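Local coordinates for extracellular solute-binding protein, family 1 (Bifidobacterium longum subsp. infantis ATCC 15697, PDB 3OMB), which probably captures an extracellular solute for import as the binding component of an ABC transporter, and carries a magnesium ion bound in a loop, at residues L168-W173 with D322-M327; D175-Q180 with Q198-N203; Q205-P210 with T302-V307; N212-E217 with K287-Y292. All blocks are in the same frame, centred on the assembly; numbering follows the deposited sequence. Where two conformers were deposited one is given.

Contact 1 of 4, residues L168-W173 with D322-M327; sequences LINKAW and DQYIAM
I169 packs its CG2 methyl against the selenium of M327, present as selenomethionine, with SE to CG2 at 3.7 Å, and the same methyl also meets CG1 of I325. Two neighbours thus share one branch: with CG1 of I169 anti to the backbone N (chi1 -175°), CG2 is left in the crowded position between N and the carbonyl carbon, turned to the opposing strand. On the other face of the sheet CD2 of L168 rests on CB of A326 (4.0 Å). This is regular antiparallel pairing: I169 and I325 form a hydrogen-bonded pair through I169 N to I325 O (2.9 Å) and I325 N to I169 O (3.0 Å), while L168 with A326 and N170 with Y324 are non-hydrogen-bonded pairs. At the polar end N170 does double duty. Its OD1 caps the helix that follows by accepting from W173 N (2.9 Å), and its ND2 gives a nearly straight bond to Q323 OE1 (3.0 Å, 166°), the amide planes 58° apart. CG of N170 sits over one face of the Y324 ring, near its rim, and ND2 lies above a face of the W173 ring. An alanine here would probably leave W173 N without its cap and Q323 OE1 without one of its donors. Q323 OE1 also accepts a hydrogen bond from a water that in turn accepts from W173 NE1, and Q323 O receives A172 N (3.1 Å). Strand 324-326 lies at one edge of its sheet: helix 436-452 packs on A326, helix 313-317 on L168, and strand 305-310 adjoins strand 166-170 on its far side, where T305 O takes the Y324 hydroxyl.

Contact 2 of 4, residues D175-Q180 with Q198-N203; sequences DKLGLQ and QDPNGN. With MG (magnesium ion), chain B.
L177 meets the loop with both branches of its side chain, each turned to a different partner. CD1 comes up to CB of P200 at 3.9 Å, an apolar touch against the pyrrolidine ring, while CD2 reaches CB of Q198 (3.9 Å) and lies 3.8 Å from its OE1. With CG of L177 anti to the carbonyl carbon (chi1 -60°), the fork opens toward the loop and straddles the two residues, its axis oblique to both. K176 works one residue earlier on the helix: its chain runs out extended to CE and bends only at the last torsion (chi4 81°), so that the methylene carbons, not the ammonium group, lie against the carbonyl of P200, with CD to P200 O at 3.1 Å. The loop beside the helix holds the magnesium site, whose D-x-N-x-N spacing resembles that of EF-hand loops. D199 OD1 (2.1 Å), N201 OD1 and N203 OD1 (2.4 Å) grip the magnesium ion from alternate residues; Q205, D207 and E208 complete the site. A type I turn from D199 to G202, closed by G202 N to D199 O at 2.9 Å, doubles the backbone around the ion, and N201 OD1 also accepts from N203 N in an Asx turn, so a ligand oxygen is held by metal and backbone together. The other D199 oxygen, OD2, takes the backbone N of G204, and N201 ND2 donates to A303 O. G178, at positive phi, is the first residue to leave helical torsions, in a Schellman motif, and L177 packs as well on A194 and F195 of helix 185-197.

Contact 3 of 4, residues Q205-P210 with T302-V307; sequences QADEIP and TAKTGV. With MG (magnesium ion), chain B.
I209 and K304 join their backbones through I209 N to K304 O, a bond of 2.7 Å. The return bond is G306 N to I209 O (3.0 Å), and the two together bracket the parallel bridge of I209 with T305. Both carbonyls draw in a further C-H: E208 CA approaches K304 O, and T305 CA lies 3.3 Å from I209 O. G306 could hardly carry a side chain, since a CB there would run into P210 O. Beyond the bridge, the acceptors of the first segment turn to the metal. Q205 O (2.3 Å), D207 OD1 (2.2 Å) and E208 OE2 (2.4 Å) come from three of the six residues round the magnesium ion, with OE1 of E208 a longer approach; D199, N201 and N203 are the others. D207 divides its carboxylate: OD1 goes to the ion, while OD2 faces the K304 chain, which bends at chi2 (-74°) and again at chi4 and crosses the aspartate at about a right angle. CE of K304 comes to 3.3 Å from OD2, but NZ stands at 3.6 Å, a long salt bridge that may ease the crowding of negative oxygens at the ion. A methionine in place of K304 would probably leave D207 OD2 without this opposite charge. T305 OG1 finds its main partner in Q296. P210 packs on L192, F195 and K196 of helix 185-197, and strand 305-310 lies in the sheet between strands 209-211 and 166-170, with V307 touching M167 and I169.

Contact 4 of 4, residues N212-E217 with K287-Y292; sequences NIKKLE and KDDDAY
Y292 and K214 come together through their torsions: the tyrosine CG is anti to the backbone N (chi1 157°), which sends the ring across the 212-217 loop, while CG of K214 is anti to its own carbonyl carbon. That methylene sits over one face of the phenol in a CH-pi contact, 3.7 Å from the ring centroid and 23° off the normal, the two side chains crossing at about a right angle. K215 takes a bent course, CG between N and the carbonyl carbon and a turn at chi4 (-79°), so that NZ closes on D288 OD1 in a salt bridge of 3.5 Å. Here a loop lies against the N-terminal turn of helix 289-297, a turn closed by Y292 N to D288 O at 3.0 Å. Water fills in where direct bonds are lacking. One water joins K214 NZ to D289 OD1, which stand 4.2 Å apart; another joins K215 N to K287 O; a third links N212 OD1 with K287 NZ; a fourth is bonded to both N212 O and Y292 OH. The polar ends have stronger mates beyond: N212 ND2 donates to Q296 and D295, K214 NZ to W223 O, and K287 NZ pairs with D295.

Following the chain from the N terminus, contact 1 opens first, at strand 166-170, and closes last, at strand 324-326, so the other three lie nested inside its loop. Contact 2 closes first, returning the loop after helix 185-197 to the end of helix 171-177 after a short excursion. Contact 3 opens just beyond it and shares the magnesium ion, and contact 4 is nested within contact 3; none of the loops cross. Contacts 1 and 3 complete one four-stranded mixed sheet, with strand 305-310 beside strand 166-170, while W173 packs on P200 to tie contact 1 to contact 2. V307 O to N212 N leads from contact 3 to contact 4, and so to helix 289-297.

Contact 1 of 4, residues L168-W173 with D322-M327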
# COMPACT_ATOMS: atom_id res chain seq x y z
N LEU A 168 -7.23 8.68 -12.84
CA LEU A 168 -6.66 8.90 -14.16
C LEU A 168 -7.75 9.16 -15.18
O LEU A 168 -8.82 8.54 -15.13
CB LEU A 168 -5.88 7.66 -14.60
CG LEU A 168 -4.85 7.16 -13.59
CD1 LEU A 168 -4.28 5.81 -14.05
CD2 LEU A 168 -3.74 8.25 -13.35
N ILE A 169 -7.49 10.06 -16.12
CA ILE A 169 -8.51 10.37 -17.13
C ILE A 169 -7.89 10.50 -18.51
O ILE A 169 -6.73 10.94 -18.64
CB ILE A 169 -9.32 11.64 -16.77
CG1 ILE A 169 -10.45 11.85 -17.81
CG2 ILE A 169 -8.42 12.89 -16.65
CD1 ILE A 169 -11.57 12.73 -17.31
N ASN A 170 -8.65 10.07 -19.53
CA ASN A 170 -8.19 10.20 -20.89
C ASN A 170 -8.33 11.66 -21.34
O ASN A 170 -9.40 12.08 -21.76
CB ASN A 170 -8.92 9.25 -21.85
CG ASN A 170 -8.23 9.15 -23.22
OD1 ASN A 170 -7.79 10.14 -23.78
ND2 ASN A 170 -8.15 7.95 -23.76
N LYS A 171 -7.21 12.38 -21.23
CA LYS A 171 -7.06 13.77 -21.63
C LYS A 171 -7.20 14.00 -23.16
O LYS A 171 -7.75 15.00 -23.59
CB LYS A 171 -5.70 14.24 -21.10
CG LYS A 171 -5.25 15.65 -21.41
CD LYS A 171 -6.17 16.72 -20.88
CE LYS A 171 -5.53 18.10 -21.14
NZ LYS A 171 -6.44 19.15 -20.71
N ALA A 172 -6.74 13.06 -23.98
CA ALA A 172 -6.97 13.17 -25.43
C ALA A 172 -8.45 13.15 -25.77
O ALA A 172 -8.87 13.86 -26.67
CB ALA A 172 -6.23 12.06 -26.23
N TRP A 173 -9.23 12.34 -25.04
CA TRP A 173 -10.67 12.27 -25.27
C TRP A 173 -11.30 13.59 -24.88
O TRP A 173 -12.20 14.06 -25.57
CB TRP A 173 -11.33 11.16 -24.45
CG TRP A 173 -11.10 9.76 -24.97
CD1 TRP A 173 -10.29 9.37 -26.01
CD2 TRP A 173 -11.69 8.57 -24.45
NE1 TRP A 173 -10.36 8.02 -26.17
CE2 TRP A 173 -11.20 7.49 -25.22
CE3 TRP A 173 -12.59 8.31 -23.39
CZ2 TRP A 173 -11.58 6.17 -24.98
CZ3 TRP A 173 -12.97 7.00 -23.15
CH2 TRP A 173 -12.46 5.93 -23.93
N ASP A 322 0.18 8.12 -23.27
CA ASP A 322 0.25 9.56 -23.59
C ASP A 322 -1.11 10.22 -23.69
O ASP A 322 -1.21 11.44 -23.64
CB ASP A 322 1.04 9.81 -24.88
CG ASP A 322 2.45 9.26 -24.81
OD1 ASP A 322 3.08 9.26 -23.71
OD2 ASP A 322 2.94 8.80 -25.86
N GLN A 323 -2.16 9.42 -23.81
CA GLN A 323 -3.54 9.93 -23.81
C GLN A 323 -4.05 10.31 -22.40
O GLN A 323 -5.06 11.03 -22.27
CB GLN A 323 -4.48 8.89 -24.41
CG GLN A 323 -4.30 8.75 -25.91
CD GLN A 323 -5.29 7.80 -26.51
OE1 GLN A 323 -6.49 7.91 -26.29
NE2 GLN A 323 -4.78 6.88 -27.32
N TYR A 324 -3.34 9.86 -21.37
CA TYR A 324 -3.89 9.89 -20.00
C TYR A 324 -3.11 10.80 -19.07
O TYR A 324 -1.89 10.89 -19.20
CB TYR A 324 -3.90 8.46 -19.41
CG TYR A 324 -4.93 7.58 -20.08
CD1 TYR A 324 -4.61 6.87 -21.24
CD2 TYR A 324 -6.23 7.49 -19.55
CE1 TYR A 324 -5.59 6.07 -21.88
CE2 TYR A 324 -7.19 6.71 -20.17
CZ TYR A 324 -6.87 6.00 -21.32
OH TYR A 324 -7.83 5.21 -21.91
N ILE A 325 -3.81 11.45 -18.14
CA ILE A 325 -3.19 12.23 -17.05
C ILE A 325 -3.85 11.88 -15.73
O ILE A 325 -4.96 11.34 -15.71
CB ILE A 325 -3.29 13.78 -17.26
CG1 ILE A 325 -4.76 14.27 -17.20
CG2 ILE A 325 -2.55 14.23 -18.56
CD1 ILE A 325 -4.92 15.83 -17.34
N ALA A 326 -3.20 12.21 -14.62
CA ALA A 326 -3.88 12.19 -13.33
C ALA A 326 -4.67 13.49 -13.16
O ALA A 326 -4.21 14.53 -13.61
CB ALA A 326 -2.87 12.00 -12.18
N MSE A 327 -5.85 13.43 -12.54
CA MSE A 327 -6.68 14.61 -12.28
C MSE A 327 -6.98 14.73 -10.78
O MSE A 327 -7.11 13.71 -10.10
CB MSE A 327 -8.01 14.54 -13.04
CG MSE A 327 -8.82 13.27 -12.72
SE MSE A 327 -10.55 13.21 -13.59
CE MSE A 327 -11.49 14.50 -12.50
O HOH W 1 -8.43 7.45 -27.96

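Contact 2 of 4, residues D175-Q180 with Q198-N203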
# COMPACT_ATOMS: atom_id res chain seq x y z
N ASP A 175 -9.86 16.58 -24.87
CA ASP A 175 -9.45 17.51 -25.94
C ASP A 175 -10.26 17.32 -27.21
O ASP A 175 -10.87 18.26 -27.71
CB ASP A 175 -7.95 17.40 -26.23
CG ASP A 175 -7.10 18.05 -25.15
OD1 ASP A 175 -7.70 18.70 -24.26
OD2 ASP A 175 -5.85 17.94 -25.17
N LYS A 176 -10.29 16.09 -27.71
CA LYS A 176 -11.09 15.74 -28.89
C LYS A 176 -12.56 16.20 -28.80
O LYS A 176 -13.13 16.62 -29.79
CB LYS A 176 -11.04 14.23 -29.12
CG LYS A 176 -11.63 13.79 -30.47
CD LYS A 176 -11.25 12.34 -30.82
CE LYS A 176 -12.07 11.79 -32.01
NZ LYS A 176 -11.50 12.26 -33.31
N LEU A 177 -13.15 16.10 -27.62
CA LEU A 177 -14.56 16.42 -27.46
C LEU A 177 -14.75 17.87 -27.03
O LEU A 177 -15.86 18.30 -26.88
CB LEU A 177 -15.23 15.46 -26.46
CG LEU A 177 -15.20 13.96 -26.84
CD1 LEU A 177 -15.95 13.14 -25.79
CD2 LEU A 177 -15.74 13.67 -28.28
N GLY A 178 -13.66 18.60 -26.83
CA GLY A 178 -13.75 20.00 -26.40
C GLY A 178 -14.27 20.19 -24.98
O GLY A 178 -15.05 21.10 -24.72
N LEU A 179 -13.81 19.34 -24.06
CA LEU A 179 -14.30 19.33 -22.67
C LEU A 179 -13.15 19.58 -21.72
O LEU A 179 -11.99 19.36 -22.08
CB LEU A 179 -14.89 17.96 -22.31
CG LEU A 179 -16.05 17.37 -23.12
CD1 LEU A 179 -16.22 15.91 -22.71
CD2 LEU A 179 -17.34 18.17 -22.92
N GLN A 180 -13.46 20.07 -20.52
CA GLN A 180 -12.44 20.29 -19.49
C GLN A 180 -12.47 19.16 -18.46
O GLN A 180 -13.44 18.42 -18.36
CB GLN A 180 -12.65 21.65 -18.79
CG GLN A 180 -12.09 22.85 -19.57
CD GLN A 180 -12.82 24.16 -19.29
OE1 GLN A 180 -12.97 25.01 -20.18
NE2 GLN A 180 -13.27 24.34 -18.05
N GLN A 198 -20.25 9.92 -27.70
CA GLN A 198 -19.61 10.71 -28.77
C GLN A 198 -18.38 10.06 -29.41
O GLN A 198 -17.59 10.72 -30.07
CB GLN A 198 -19.31 12.12 -28.26
CG GLN A 198 -20.60 12.96 -28.02
CD GLN A 198 -20.28 14.30 -27.36
OE1 GLN A 198 -19.22 14.88 -27.58
NE2 GLN A 198 -21.20 14.78 -26.51
N ASP A 199 -18.24 8.74 -29.22
CA ASP A 199 -17.16 7.99 -29.85
C ASP A 199 -15.75 8.66 -29.83
O ASP A 199 -15.13 8.83 -30.89
CB ASP A 199 -17.57 7.62 -31.30
CG ASP A 199 -16.59 6.66 -31.95
OD1 ASP A 199 -16.07 5.72 -31.27
OD2 ASP A 199 -16.33 6.84 -33.15
N PRO A 200 -15.23 9.01 -28.63
CA PRO A 200 -13.96 9.76 -28.63
C PRO A 200 -12.74 9.00 -29.11
O PRO A 200 -11.75 9.64 -29.47
CB PRO A 200 -13.79 10.18 -27.14
CG PRO A 200 -14.59 9.20 -26.36
CD PRO A 200 -15.79 8.88 -27.28
N ASN A 201 -12.78 7.66 -29.15
CA ASN A 201 -11.67 6.90 -29.77
C ASN A 201 -11.80 6.78 -31.31
O ASN A 201 -10.98 6.14 -31.99
CB ASN A 201 -11.39 5.55 -29.06
CG ASN A 201 -12.46 4.48 -29.35
OD1 ASN A 201 -13.27 4.59 -30.28
ND2 ASN A 201 -12.44 3.43 -28.54
N GLY A 202 -12.83 7.43 -31.86
CA GLY A 202 -13.01 7.53 -33.31
C GLY A 202 -13.29 6.26 -34.13
O GLY A 202 -13.28 6.32 -35.34
N ASN A 203 -13.53 5.11 -33.52
CA ASN A 203 -13.63 3.89 -34.35
C ASN A 203 -15.04 3.58 -34.84
O ASN A 203 -15.26 2.59 -35.56
CB ASN A 203 -12.98 2.68 -33.67
CG ASN A 203 -13.67 2.25 -32.37
OD1 ASN A 203 -14.75 2.77 -31.98
ND2 ASN A 203 -13.06 1.30 -31.68
MG MG B . -15.54 4.05 -30.07

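Contact 3 of 4, residues Q205-P210 with T302-V307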
# COMPACT_ATOMS: atom_id res chain seq x y z
N GLN A 205 -17.46 2.60 -33.12
CA GLN A 205 -18.11 1.68 -32.19
C GLN A 205 -18.43 2.36 -30.86
O GLN A 205 -17.66 3.19 -30.37
CB GLN A 205 -17.23 0.43 -31.97
CG GLN A 205 -16.95 -0.38 -33.27
CD GLN A 205 -18.23 -0.98 -33.85
OE1 GLN A 205 -18.68 -0.59 -34.95
NE2 GLN A 205 -18.84 -1.90 -33.11
N ALA A 206 -19.57 2.00 -30.28
CA ALA A 206 -19.90 2.38 -28.92
C ALA A 206 -19.22 1.41 -27.94
O ALA A 206 -19.86 0.69 -27.19
CB ALA A 206 -21.43 2.40 -28.72
N ASP A 207 -17.89 1.41 -27.98
CA ASP A 207 -17.06 0.53 -27.21
C ASP A 207 -16.44 1.20 -25.98
O ASP A 207 -15.88 0.52 -25.14
CB ASP A 207 -15.94 -0.06 -28.09
CG ASP A 207 -15.00 1.00 -28.69
OD1 ASP A 207 -15.35 2.19 -28.84
OD2 ASP A 207 -13.87 0.62 -29.07
N GLU A 208 -16.49 2.53 -25.90
CA GLU A 208 -15.91 3.26 -24.76
C GLU A 208 -16.56 2.83 -23.43
O GLU A 208 -17.80 2.81 -23.32
CB GLU A 208 -16.09 4.77 -24.94
CG GLU A 208 -15.26 5.44 -26.02
CD GLU A 208 -15.73 5.19 -27.46
OE1 GLU A 208 -16.82 4.63 -27.73
OE2 GLU A 208 -14.98 5.59 -28.37
N ILE A 209 -15.73 2.49 -22.44
CA ILE A 209 -16.17 2.31 -21.06
C ILE A 209 -15.90 3.65 -20.38
O ILE A 209 -14.73 3.97 -20.14
CB ILE A 209 -15.34 1.22 -20.35
CG1 ILE A 209 -15.61 -0.14 -20.97
CG2 ILE A 209 -15.63 1.19 -18.84
CD1 ILE A 209 -14.58 -1.21 -20.59
N PRO A 210 -16.95 4.46 -20.10
CA PRO A 210 -16.64 5.82 -19.63
C PRO A 210 -15.78 5.82 -18.36
O PRO A 210 -14.75 6.51 -18.30
CB PRO A 210 -18.02 6.44 -19.41
CG PRO A 210 -18.86 5.77 -20.42
CD PRO A 210 -18.40 4.31 -20.35
N THR A 302 -6.08 1.05 -29.52
CA THR A 302 -7.30 1.82 -29.29
C THR A 302 -7.63 1.85 -27.80
O THR A 302 -7.83 0.81 -27.18
CB THR A 302 -8.51 1.21 -30.06
OG1 THR A 302 -8.09 0.84 -31.36
CG2 THR A 302 -9.66 2.23 -30.19
N ALA A 303 -7.67 3.06 -27.25
CA ALA A 303 -8.05 3.25 -25.86
C ALA A 303 -9.53 2.93 -25.68
O ALA A 303 -10.35 3.27 -26.54
CB ALA A 303 -7.77 4.68 -25.43
N LYS A 304 -9.86 2.28 -24.57
CA LYS A 304 -11.24 1.89 -24.30
C LYS A 304 -11.87 2.60 -23.09
O LYS A 304 -13.09 2.79 -23.03
CB LYS A 304 -11.34 0.36 -24.12
CG LYS A 304 -10.99 -0.47 -25.37
CD LYS A 304 -12.08 -0.40 -26.42
CE LYS A 304 -11.90 -1.47 -27.51
NZ LYS A 304 -10.80 -1.19 -28.48
N THR A 305 -11.04 3.02 -22.14
CA THR A 305 -11.55 3.45 -20.84
C THR A 305 -11.25 4.92 -20.57
O THR A 305 -10.11 5.37 -20.75
CB THR A 305 -10.94 2.61 -19.72
OG1 THR A 305 -11.29 1.24 -19.94
CG2 THR A 305 -11.43 3.05 -18.34
N GLY A 306 -12.26 5.66 -20.13
CA GLY A 306 -12.12 7.11 -19.94
C GLY A 306 -11.48 7.47 -18.63
O GLY A 306 -10.60 8.34 -18.61
N VAL A 307 -11.91 6.81 -17.55
CA VAL A 307 -11.55 7.17 -16.15
C VAL A 307 -11.35 5.87 -15.35
O VAL A 307 -12.19 4.95 -15.44
CB VAL A 307 -12.69 8.00 -15.45
CG1 VAL A 307 -12.38 8.26 -13.95
CG2 VAL A 307 -12.95 9.33 -16.15
MG MG B . -15.54 4.05 -30.07

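Contact 4 of 4, residues N212-E217 with K287-Y292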
# COMPACT_ATOMS: atom_id res chain seq x y z
N ASN A 212 -14.25 2.93 -15.40
CA ASN A 212 -14.17 1.54 -14.95
C ASN A 212 -13.76 1.48 -13.48
O ASN A 212 -12.93 2.26 -13.03
CB ASN A 212 -13.23 0.69 -15.85
CG ASN A 212 -13.63 -0.78 -15.88
OD1 ASN A 212 -14.61 -1.18 -15.25
ND2 ASN A 212 -12.87 -1.58 -16.60
N ILE A 213 -14.38 0.57 -12.74
CA ILE A 213 -14.09 0.44 -11.31
C ILE A 213 -13.86 -1.05 -10.97
O ILE A 213 -14.42 -1.95 -11.64
CB ILE A 213 -15.20 1.07 -10.40
CG1 ILE A 213 -16.59 0.47 -10.69
CG2 ILE A 213 -15.27 2.62 -10.59
CD1 ILE A 213 -17.68 0.91 -9.68
N LYS A 214 -13.04 -1.27 -9.94
CA LYS A 214 -12.72 -2.57 -9.39
C LYS A 214 -13.87 -3.16 -8.57
O LYS A 214 -14.60 -2.42 -7.88
CB LYS A 214 -11.47 -2.49 -8.49
CG LYS A 214 -10.17 -2.32 -9.26
CD LYS A 214 -8.91 -2.14 -8.37
CE LYS A 214 -8.54 -3.40 -7.58
NZ LYS A 214 -7.25 -3.27 -6.74
N LYS A 215 -14.01 -4.48 -8.62
CA LYS A 215 -14.97 -5.16 -7.76
C LYS A 215 -14.55 -4.96 -6.31
O LYS A 215 -13.38 -4.70 -6.03
CB LYS A 215 -15.12 -6.64 -8.12
CG LYS A 215 -13.96 -7.58 -7.73
CD LYS A 215 -14.41 -9.01 -8.01
CE LYS A 215 -13.51 -10.06 -7.38
NZ LYS A 215 -12.26 -10.26 -8.18
N LEU A 216 -15.51 -5.04 -5.41
CA LEU A 216 -15.21 -4.94 -3.97
C LEU A 216 -14.66 -6.28 -3.47
O LEU A 216 -15.06 -7.33 -3.95
CB LEU A 216 -16.48 -4.56 -3.21
CG LEU A 216 -17.14 -3.24 -3.59
CD1 LEU A 216 -18.20 -2.88 -2.55
CD2 LEU A 216 -16.14 -2.07 -3.74
N GLU A 217 -13.69 -6.23 -2.56
CA GLU A 217 -13.24 -7.42 -1.83
C GLU A 217 -14.06 -7.55 -0.56
O GLU A 217 -14.47 -6.54 0.03
CB GLU A 217 -11.76 -7.32 -1.47
CG GLU A 217 -10.84 -7.67 -2.64
CD GLU A 217 -10.81 -9.17 -2.91
OE1 GLU A 217 -11.34 -9.95 -2.08
OE2 GLU A 217 -10.23 -9.56 -3.93
N LYS A 287 -16.29 -8.85 -11.86
CA LYS A 287 -15.21 -8.94 -12.83
C LYS A 287 -13.88 -9.13 -12.13
O LYS A 287 -13.53 -8.38 -11.22
CB LYS A 287 -15.17 -7.71 -13.72
CG LYS A 287 -14.08 -7.79 -14.79
CD LYS A 287 -14.08 -6.56 -15.67
CE LYS A 287 -15.26 -6.53 -16.64
NZ LYS A 287 -15.39 -5.14 -17.19
N ASP A 288 -13.14 -10.15 -12.55
CA ASP A 288 -11.88 -10.48 -11.89
C ASP A 288 -10.86 -9.38 -12.19
O ASP A 288 -10.93 -8.76 -13.24
CB ASP A 288 -11.38 -11.84 -12.38
CG ASP A 288 -10.23 -12.37 -11.54
OD1 ASP A 288 -10.32 -12.36 -10.27
OD2 ASP A 288 -9.22 -12.80 -12.15
N ASP A 289 -9.93 -9.15 -11.26
CA ASP A 289 -8.87 -8.16 -11.44
C ASP A 289 -8.19 -8.20 -12.82
O ASP A 289 -8.04 -7.15 -13.47
CB ASP A 289 -7.82 -8.26 -10.32
CG ASP A 289 -7.02 -6.97 -10.15
OD1 ASP A 289 -7.63 -5.87 -10.04
OD2 ASP A 289 -5.77 -7.06 -10.12
N ASP A 290 -7.79 -9.39 -13.26
CA ASP A 290 -7.13 -9.54 -14.57
C ASP A 290 -7.98 -9.02 -15.75
O ASP A 290 -7.47 -8.29 -16.62
CB ASP A 290 -6.69 -10.98 -14.80
CG ASP A 290 -5.58 -11.41 -13.83
OD1 ASP A 290 -4.65 -10.59 -13.58
OD2 ASP A 290 -5.63 -12.56 -13.32
N ALA A 291 -9.28 -9.35 -15.77
CA ALA A 291 -10.14 -8.87 -16.85
C ALA A 291 -10.31 -7.36 -16.75
O ALA A 291 -10.30 -6.67 -17.75
CB ALA A 291 -11.50 -9.57 -16.84
N TYR A 292 -10.45 -6.87 -15.53
CA TYR A 292 -10.60 -5.45 -15.30
C TYR A 292 -9.39 -4.66 -15.85
O TYR A 292 -9.56 -3.65 -16.54
CB TYR A 292 -10.86 -5.16 -13.80
CG TYR A 292 -10.50 -3.73 -13.35
CD1 TYR A 292 -11.42 -2.68 -13.45
CD2 TYR A 292 -9.22 -3.44 -12.84
CE1 TYR A 292 -11.09 -1.38 -13.03
CE2 TYR A 292 -8.88 -2.13 -12.43
CZ TYR A 292 -9.83 -1.12 -12.52
OH TYR A 292 -9.49 0.14 -12.14
O HOH W 2 -11.03 2.09 -11.17
O HOH W 3 -15.47 -3.65 -14.79
O HOH W 4 -5.81 -3.57 -9.51
O HOH W 5 -12.62 -5.91 -10.85